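Local coordinates for ornithine carbamoyltransferase (Gloeobacter violaceus, PDB 3GD5) that catalyses the reversible transfer of a carbamoyl group from carbamoyl phosphate to L-ornithine, giving L-citrulline and phosphate in arginine biosynthesis, at the interface of chains A and B. Coordinates in Å, arbitrary orientation; residue numbers count along the deposited sequence, not the author numbering. Chains: chain A/B, Ornithine carbamoyltransferase.

Contacts 1 and 2 lie about 20 Å apart, measured between the centres of their C-alpha atoms, along one interface of the homohexamer. They share no residue or helix, although A:Tyr103 of contact 2 follows shortly after helix 93-100, which carries chain A's side of contact 1. Chain A uses its carbamoyl phosphate domain in both. Chain B presents its ornithine-binding half and C-terminal helix to contact 1 and helix 60-72 of its carbamoyl phosphate domain to contact 2, so both halves of B meet one domain of A. The charged contact 1 complements the largely apolar contact 2, and both include or adjoin probable carbamoyl phosphate-binding segments.

Contact 1: the interface of chains A and B. Residues chain A 94-95, 98-99; chain B 273, 277, 286-287, 294.
The guanidinium nitrogen NH2 of A:Arg98 is gripped by two hydrogen bonds, one from within its own chain and one across the interface. A:Asp95 OD1, a helical turn earlier, takes the first from A:Arg98 NH2 at 2.7 Å, met nearly along its C-O axis; B:Glu287 OE2 takes the second at 3.0 Å. A:Arg98 NH1 meets B:Glu287 OE1 at 2.9 Å, completing an end-on pair in which each carboxylate oxygen uses its syn lone pair and the two groups are nearly coplanar (11°). A bend at chi3 (-66°) turns the arginine tip back, and A:Arg98 NE, from above the carbonyl plane, bonds A:Arg94 O at 2.8 Å, fixing the group's rotation. One guanidinium face lies against the six-membered part of B:Trp294, with A:Arg98 CZ 3.2 Å from B:Trp294 CZ2 and the planes inclined by 35°. B:Arg277 comes tip to tip with A:Asp95, its NH2 2.6 Å from OD1 in a salt bridge without a well-aimed N-H. That nitrogen also pairs with B:Glu287 OE2. A:Arg94 NH2 comes 3.0 Å from B:Arg277 NE, tip to tip without a hydrogen bond, and the two carboxylates probably offset this approach of like charges. A:Val99 CG2 touches B:Leu273 CD1 at 3.8 Å, tip to tip. In the fold, helix 93-100 of A's carbamoyl phosphate domain packs against the start of B's helix 293-312 and neighbouring loops, including B:Leu273, a likely carbamoyl phosphate ligand.

Contact 2: the interface of chains A and B. Residues chain A 50, 76-78, 103; chain B 63, 67-68, 71.
Strand 76-79 of chain A, extended at A:Ile78 (phi -137°, psi 131°), faces helix 60-72 of chain B, whose residues B:Arg63, B:Thr67, B:Val68 and B:Tyr71 line one helical side at turn-like spacing. B:Tyr71 is the main element of this packing. Its CG stands anti to the carbonyl carbon, beside the backbone N, which sends the ring out toward the strand. A:Gln76 crosses it at about a right angle: chi1 (-99°) sets CG over the centre of one ring face, 3.5 Å from the B:Tyr71 ring centroid, in a CH-pi contact, while CB lies over the CD2-CE2 side, and the bend at chi2 carries the amide on toward the phenol end. The opposite face rests on the helix's own backbone, where the carbonyl O of B:Thr67 lies toward the rim. The ring is thus held between the glutamine of one subunit and the main chain of the other. The amide oxygen OE1 of A:Gln76 lies above the phenol OH of B:Tyr71 at 3.0 Å, so any hydrogen bond from the hydroxyl would be weak and poorly aimed. The backbone N of A:Val77 donates to OE1 of A:Gln76 at 3.1 Å, from above the carbonyl plane, and this probably helps hold the amide over the ring. A:Val50 CG2 adds a looser contact at CD2 of the tyrosine. Next to the tyrosine, A:Ile78 reaches tip to tip with B:Thr67 and crosses B:Val68. Helix 60-72 begins within the Ser-Thr-Arg-Thr carbamoyl phosphate-binding motif, so this packing probably helps steady that motif. The delta-methyl CD1 of A:Ile78 is tightly wedged, 3.3 Å from B:Val68 CG2 and 3.4 Å from B:Thr67 CG2.

Contact 1: the interface of chains A and B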
ATOM      1  N   ARG A  94       9.493 -14.500  22.473  1.00 44.80           N
ATOM      2  CA  ARG A  94      10.263 -14.743  23.679  1.00 44.42           C
ATOM      3  C   ARG A  94      11.302 -13.649  23.909  1.00 43.28           C
ATOM      4  O   ARG A  94      11.648 -13.346  25.049  1.00 44.75           O
ATOM      5  CB  ARG A  94      10.923 -16.126  23.636  1.00 45.83           C
ATOM      6  CG  ARG A  94      11.840 -16.405  22.455  1.00 48.00           C
ATOM      7  CD  ARG A  94      12.435 -17.800  22.619  1.00 51.22           C
ATOM      8  NE  ARG A  94      13.502 -18.101  21.668  1.00 56.53           N
ATOM      9  CZ  ARG A  94      13.314 -18.484  20.408  1.00 59.03           C
ATOM     10  NH1 ARG A  94      12.085 -18.621  19.920  1.00 60.09           N
ATOM     11  NH2 ARG A  94      14.363 -18.738  19.633  1.00 60.09           N
ATOM     12  N   ASP A  95      11.801 -13.046  22.835  1.00 41.38           N
ATOM     13  CA  ASP A  95      12.780 -11.972  22.992  1.00 39.65           C
ATOM     14  C   ASP A  95      12.055 -10.688  23.367  1.00 39.33           C
ATOM     15  O   ASP A  95      12.431 -10.009  24.324  1.00 38.39           O
ATOM     16  CB  ASP A  95      13.579 -11.756  21.704  1.00 37.75           C
ATOM     17  CG  ASP A  95      14.559 -12.892  21.424  1.00 37.06           C
ATOM     18  OD1 ASP A  95      14.703 -13.792  22.273  1.00 36.27           O
ATOM     19  OD2 ASP A  95      15.194 -12.880  20.355  1.00 37.01           O
ATOM     20  N   ARG A  98      10.663 -10.869  27.009  1.00 35.65           N
ATOM     21  CA  ARG A  98      11.706 -10.727  28.013  1.00 35.81           C
ATOM     22  C   ARG A  98      12.180  -9.290  28.170  1.00 35.66           C
ATOM     23  O   ARG A  98      12.442  -8.842  29.288  1.00 35.88           O
ATOM     24  CB  ARG A  98      12.877 -11.655  27.688  1.00 34.68           C
ATOM     25  CG  ARG A  98      12.638 -13.079  28.172  1.00 34.92           C
ATOM     26  CD  ARG A  98      13.798 -13.999  27.857  1.00 37.41           C
ATOM     27  NE  ARG A  98      13.953 -14.193  26.419  1.00 37.80           N
ATOM     28  CZ  ARG A  98      14.729 -15.120  25.869  1.00 39.09           C
ATOM     29  NH1 ARG A  98      15.429 -15.950  26.636  1.00 39.21           N
ATOM     30  NH2 ARG A  98      14.810 -15.216  24.549  1.00 36.26           N
ATOM     31  N   VAL A  99      12.285  -8.563  27.060  1.00 35.70           N
ATOM     32  CA  VAL A  99      12.710  -7.170  27.120  1.00 35.13           C
ATOM     33  C   VAL A  99      11.608  -6.314  27.748  1.00 35.49           C
ATOM     34  O   VAL A  99      11.875  -5.466  28.602  1.00 36.60           O
ATOM     35  CB  VAL A  99      13.058  -6.629  25.703  1.00 36.32           C
ATOM     36  CG1 VAL A  99      13.236  -5.124  25.736  1.00 36.44           C
ATOM     37  CG2 VAL A  99      14.340  -7.284  25.203  1.00 33.70           C
TER
ATOM     38  N   LEU B 273      20.492  -5.861  20.063  1.00 33.67           N
ATOM     39  CA  LEU B 273      19.151  -6.277  19.631  1.00 34.96           C
ATOM     40  C   LEU B 273      18.572  -5.377  18.525  1.00 34.72           C
ATOM     41  O   LEU B 273      18.939  -4.207  18.402  1.00 34.23           O
ATOM     42  CB  LEU B 273      18.180  -6.296  20.830  1.00 31.68           C
ATOM     43  CG  LEU B 273      18.505  -7.234  22.000  1.00 34.76           C
ATOM     44  CD1 LEU B 273      17.454  -7.074  23.114  1.00 31.32           C
ATOM     45  CD2 LEU B 273      18.536  -8.676  21.513  1.00 30.98           C
ATOM     46  N   ARG B 277      19.190 -15.056  15.127  1.00 39.15           N
ATOM     47  CA  ARG B 277      19.879 -16.290  15.492  1.00 40.88           C
ATOM     48  C   ARG B 277      20.294 -16.983  14.211  1.00 42.01           C
ATOM     49  O   ARG B 277      19.510 -17.067  13.270  1.00 41.09           O
ATOM     50  CB  ARG B 277      18.965 -17.214  16.295  1.00 40.68           C
ATOM     51  CG  ARG B 277      18.580 -16.688  17.659  1.00 42.60           C
ATOM     52  CD  ARG B 277      17.463 -17.528  18.252  1.00 43.85           C
ATOM     53  NE  ARG B 277      16.614 -16.751  19.149  1.00 49.33           N
ATOM     54  CZ  ARG B 277      16.984 -16.333  20.352  1.00 49.31           C
ATOM     55  NH1 ARG B 277      18.195 -16.628  20.806  1.00 53.89           N
ATOM     56  NH2 ARG B 277      16.152 -15.619  21.096  1.00 46.74           N
ATOM     57  N   MET B 286      23.460 -17.075  22.671  1.00 39.28           N
ATOM     58  CA  MET B 286      22.493 -16.068  23.076  1.00 39.60           C
ATOM     59  C   MET B 286      21.674 -16.495  24.297  1.00 41.53           C
ATOM     60  O   MET B 286      21.318 -15.663  25.135  1.00 42.25           O
ATOM     61  CB  MET B 286      21.582 -15.740  21.888  1.00 37.32           C
ATOM     62  CG  MET B 286      20.584 -14.657  22.160  1.00 33.29           C
ATOM     63  SD  MET B 286      19.772 -14.095  20.667  1.00 30.57           S
ATOM     64  CE  MET B 286      18.607 -12.964  21.414  1.00 28.97           C
ATOM     65  N   GLU B 287      21.389 -17.788  24.410  1.00 42.24           N
ATOM     66  CA  GLU B 287      20.622 -18.302  25.542  1.00 42.06           C
ATOM     67  C   GLU B 287      21.547 -18.904  26.599  1.00 41.62           C
ATOM     68  O   GLU B 287      21.084 -19.371  27.640  1.00 41.69           O
ATOM     69  CB  GLU B 287      19.640 -19.378  25.073  1.00 43.51           C
ATOM     70  CG  GLU B 287      18.613 -18.925  24.027  1.00 47.90           C
ATOM     71  CD  GLU B 287      17.574 -17.954  24.575  1.00 48.82           C
ATOM     72  OE1 GLU B 287      17.290 -18.000  25.796  1.00 50.93           O
ATOM     73  OE2 GLU B 287      17.025 -17.158  23.779  1.00 48.44           O
ATOM     74  N   TRP B 294      19.889  -9.526  28.077  1.00 30.39           N
ATOM     75  CA  TRP B 294      18.674  -8.997  28.698  1.00 32.98           C
ATOM     76  C   TRP B 294      18.981  -7.887  29.714  1.00 32.58           C
ATOM     77  O   TRP B 294      18.260  -6.892  29.786  1.00 31.68           O
ATOM     78  CB  TRP B 294      17.878 -10.133  29.363  1.00 34.76           C
ATOM     79  CG  TRP B 294      17.643 -11.279  28.423  1.00 38.39           C
ATOM     80  CD1 TRP B 294      17.914 -12.599  28.656  1.00 38.73           C
ATOM     81  CD2 TRP B 294      17.195 -11.197  27.060  1.00 40.54           C
ATOM     82  NE1 TRP B 294      17.677 -13.342  27.520  1.00 40.88           N
ATOM     83  CE2 TRP B 294      17.237 -12.507  26.525  1.00 40.31           C
ATOM     84  CE3 TRP B 294      16.771 -10.144  26.235  1.00 40.50           C
ATOM     85  CZ2 TRP B 294      16.874 -12.790  25.203  1.00 41.08           C
ATOM     86  CZ3 TRP B 294      16.410 -10.426  24.918  1.00 41.02           C
ATOM     87  CH2 TRP B 294      16.467 -11.739  24.416  1.00 41.17           C
TER

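Contact 2: the interface of chains A and B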
ATOM      1  N   VAL A  50       3.735   0.857  35.193  1.00 37.95           N
ATOM      2  CA  VAL A  50       3.398   1.087  33.795  1.00 36.13           C
ATOM      3  C   VAL A  50       2.788  -0.160  33.183  1.00 35.48           C
ATOM      4  O   VAL A  50       3.313  -1.266  33.325  1.00 34.19           O
ATOM      5  CB  VAL A  50       4.654   1.474  32.967  1.00 35.52           C
ATOM      6  CG1 VAL A  50       4.267   1.736  31.503  1.00 32.23           C
ATOM      7  CG2 VAL A  50       5.336   2.699  33.594  1.00 30.78           C
ATOM      8  N   GLN A  76       0.821   4.593  34.751  1.00 35.04           N
ATOM      9  CA  GLN A  76       1.038   5.050  33.384  1.00 37.85           C
ATOM     10  C   GLN A  76       0.746   3.916  32.407  1.00 36.78           C
ATOM     11  O   GLN A  76       0.647   2.755  32.807  1.00 36.75           O
ATOM     12  CB  GLN A  76       2.470   5.563  33.193  1.00 37.55           C
ATOM     13  CG  GLN A  76       2.582   7.086  33.280  1.00 41.62           C
ATOM     14  CD  GLN A  76       1.634   7.798  32.310  1.00 45.12           C
ATOM     15  OE1 GLN A  76       1.363   7.311  31.199  1.00 47.84           O
ATOM     16  NE2 GLN A  76       1.138   8.956  32.719  1.00 43.95           N
ATOM     17  N   VAL A  77       0.620   4.267  31.128  1.00 35.13           N
ATOM     18  CA  VAL A  77       0.311   3.305  30.077  1.00 33.97           C
ATOM     19  C   VAL A  77       1.155   3.553  28.827  1.00 36.69           C
ATOM     20  O   VAL A  77       1.429   4.708  28.472  1.00 34.23           O
ATOM     21  CB  VAL A  77      -1.182   3.425  29.669  1.00 34.48           C
ATOM     22  CG1 VAL A  77      -1.483   2.541  28.482  1.00 30.27           C
ATOM     23  CG2 VAL A  77      -2.080   3.072  30.856  1.00 32.69           C
ATOM     24  N   ILE A  78       1.564   2.475  28.161  1.00 37.42           N
ATOM     25  CA  ILE A  78       2.333   2.601  26.922  1.00 39.66           C
ATOM     26  C   ILE A  78       1.822   1.608  25.883  1.00 41.25           C
ATOM     27  O   ILE A  78       1.647   0.422  26.177  1.00 39.53           O
ATOM     28  CB  ILE A  78       3.838   2.334  27.128  1.00 41.07           C
ATOM     29  CG1 ILE A  78       4.387   3.242  28.227  1.00 42.66           C
ATOM     30  CG2 ILE A  78       4.599   2.615  25.826  1.00 40.00           C
ATOM     31  CD1 ILE A  78       5.853   3.024  28.517  1.00 45.48           C
ATOM     32  N   TYR A 103      10.939  -3.493  31.331  1.00 36.45           N
ATOM     33  CA  TYR A 103      10.536  -2.087  31.292  1.00 35.69           C
ATOM     34  C   TYR A 103       9.197  -1.755  31.951  1.00 35.50           C
ATOM     35  O   TYR A 103       9.092  -0.771  32.685  1.00 37.74           O
ATOM     36  CB  TYR A 103      10.490  -1.568  29.846  1.00 34.23           C
ATOM     37  CG  TYR A 103      11.764  -1.710  29.037  1.00 35.21           C
ATOM     38  CD1 TYR A 103      13.024  -1.467  29.605  1.00 34.03           C
ATOM     39  CD2 TYR A 103      11.707  -2.042  27.683  1.00 34.03           C
ATOM     40  CE1 TYR A 103      14.199  -1.549  28.830  1.00 32.74           C
ATOM     41  CE2 TYR A 103      12.863  -2.127  26.904  1.00 34.80           C
ATOM     42  CZ  TYR A 103      14.106  -1.878  27.477  1.00 34.33           C
ATOM     43  OH  TYR A 103      15.234  -1.936  26.678  1.00 31.85           O
TER
ATOM     44  N   ARG B  63      11.477   3.371  21.935  1.00 38.29           N
ATOM     45  CA  ARG B  63      10.404   4.223  22.411  1.00 37.83           C
ATOM     46  C   ARG B  63      10.013   3.865  23.841  1.00 37.02           C
ATOM     47  O   ARG B  63       9.854   4.745  24.681  1.00 36.26           O
ATOM     48  CB  ARG B  63       9.186   4.120  21.493  1.00 37.39           C
ATOM     49  CG  ARG B  63       8.040   5.028  21.917  1.00 39.53           C
ATOM     50  CD  ARG B  63       7.044   5.222  20.784  1.00 41.47           C
ATOM     51  NE  ARG B  63       6.399   3.972  20.410  1.00 40.70           N
ATOM     52  CZ  ARG B  63       5.382   3.432  21.070  1.00 42.28           C
ATOM     53  NH1 ARG B  63       4.885   4.034  22.145  1.00 41.26           N
ATOM     54  NH2 ARG B  63       4.864   2.286  20.655  1.00 42.77           N
ATOM     55  N   THR B  67      10.457   6.234  27.053  1.00 31.35           N
ATOM     56  CA  THR B  67       9.221   6.632  27.703  1.00 32.61           C
ATOM     57  C   THR B  67       9.126   6.223  29.176  1.00 30.12           C
ATOM     58  O   THR B  67       8.712   7.031  30.013  1.00 27.45           O
ATOM     59  CB  THR B  67       7.977   6.163  26.908  1.00 30.75           C
ATOM     60  OG1 THR B  67       6.799   6.430  27.684  1.00 36.19           O
ATOM     61  CG2 THR B  67       8.041   4.715  26.616  1.00 39.65           C
ATOM     62  N   VAL B  68       9.525   4.999  29.508  1.00 30.98           N
ATOM     63  CA  VAL B  68       9.489   4.566  30.899  1.00 30.44           C
ATOM     64  C   VAL B  68      10.545   5.308  31.727  1.00 30.89           C
ATOM     65  O   VAL B  68      10.356   5.526  32.926  1.00 33.62           O
ATOM     66  CB  VAL B  68       9.702   3.051  31.028  1.00 32.01           C
ATOM     67  CG1 VAL B  68       9.681   2.644  32.505  1.00 32.18           C
ATOM     68  CG2 VAL B  68       8.598   2.311  30.278  1.00 34.22           C
ATOM     69  N   TYR B  71       8.946   8.539  32.628  1.00 30.78           N
ATOM     70  CA  TYR B  71       7.882   8.288  33.593  1.00 32.66           C
ATOM     71  C   TYR B  71       8.427   8.109  35.009  1.00 33.14           C
ATOM     72  O   TYR B  71       7.905   8.695  35.958  1.00 34.05           O
ATOM     73  CB  TYR B  71       7.076   7.045  33.201  1.00 31.00           C
ATOM     74  CG  TYR B  71       6.110   7.262  32.056  1.00 34.76           C
ATOM     75  CD1 TYR B  71       5.847   8.539  31.566  1.00 36.86           C
ATOM     76  CD2 TYR B  71       5.423   6.191  31.493  1.00 35.59           C
ATOM     77  CE1 TYR B  71       4.916   8.743  30.544  1.00 37.34           C
ATOM     78  CE2 TYR B  71       4.500   6.382  30.478  1.00 36.53           C
ATOM     79  CZ  TYR B  71       4.252   7.658  30.010  1.00 34.93           C
ATOM     80  OH  TYR B  71       3.347   7.834  28.996  1.00 35.57           O
TER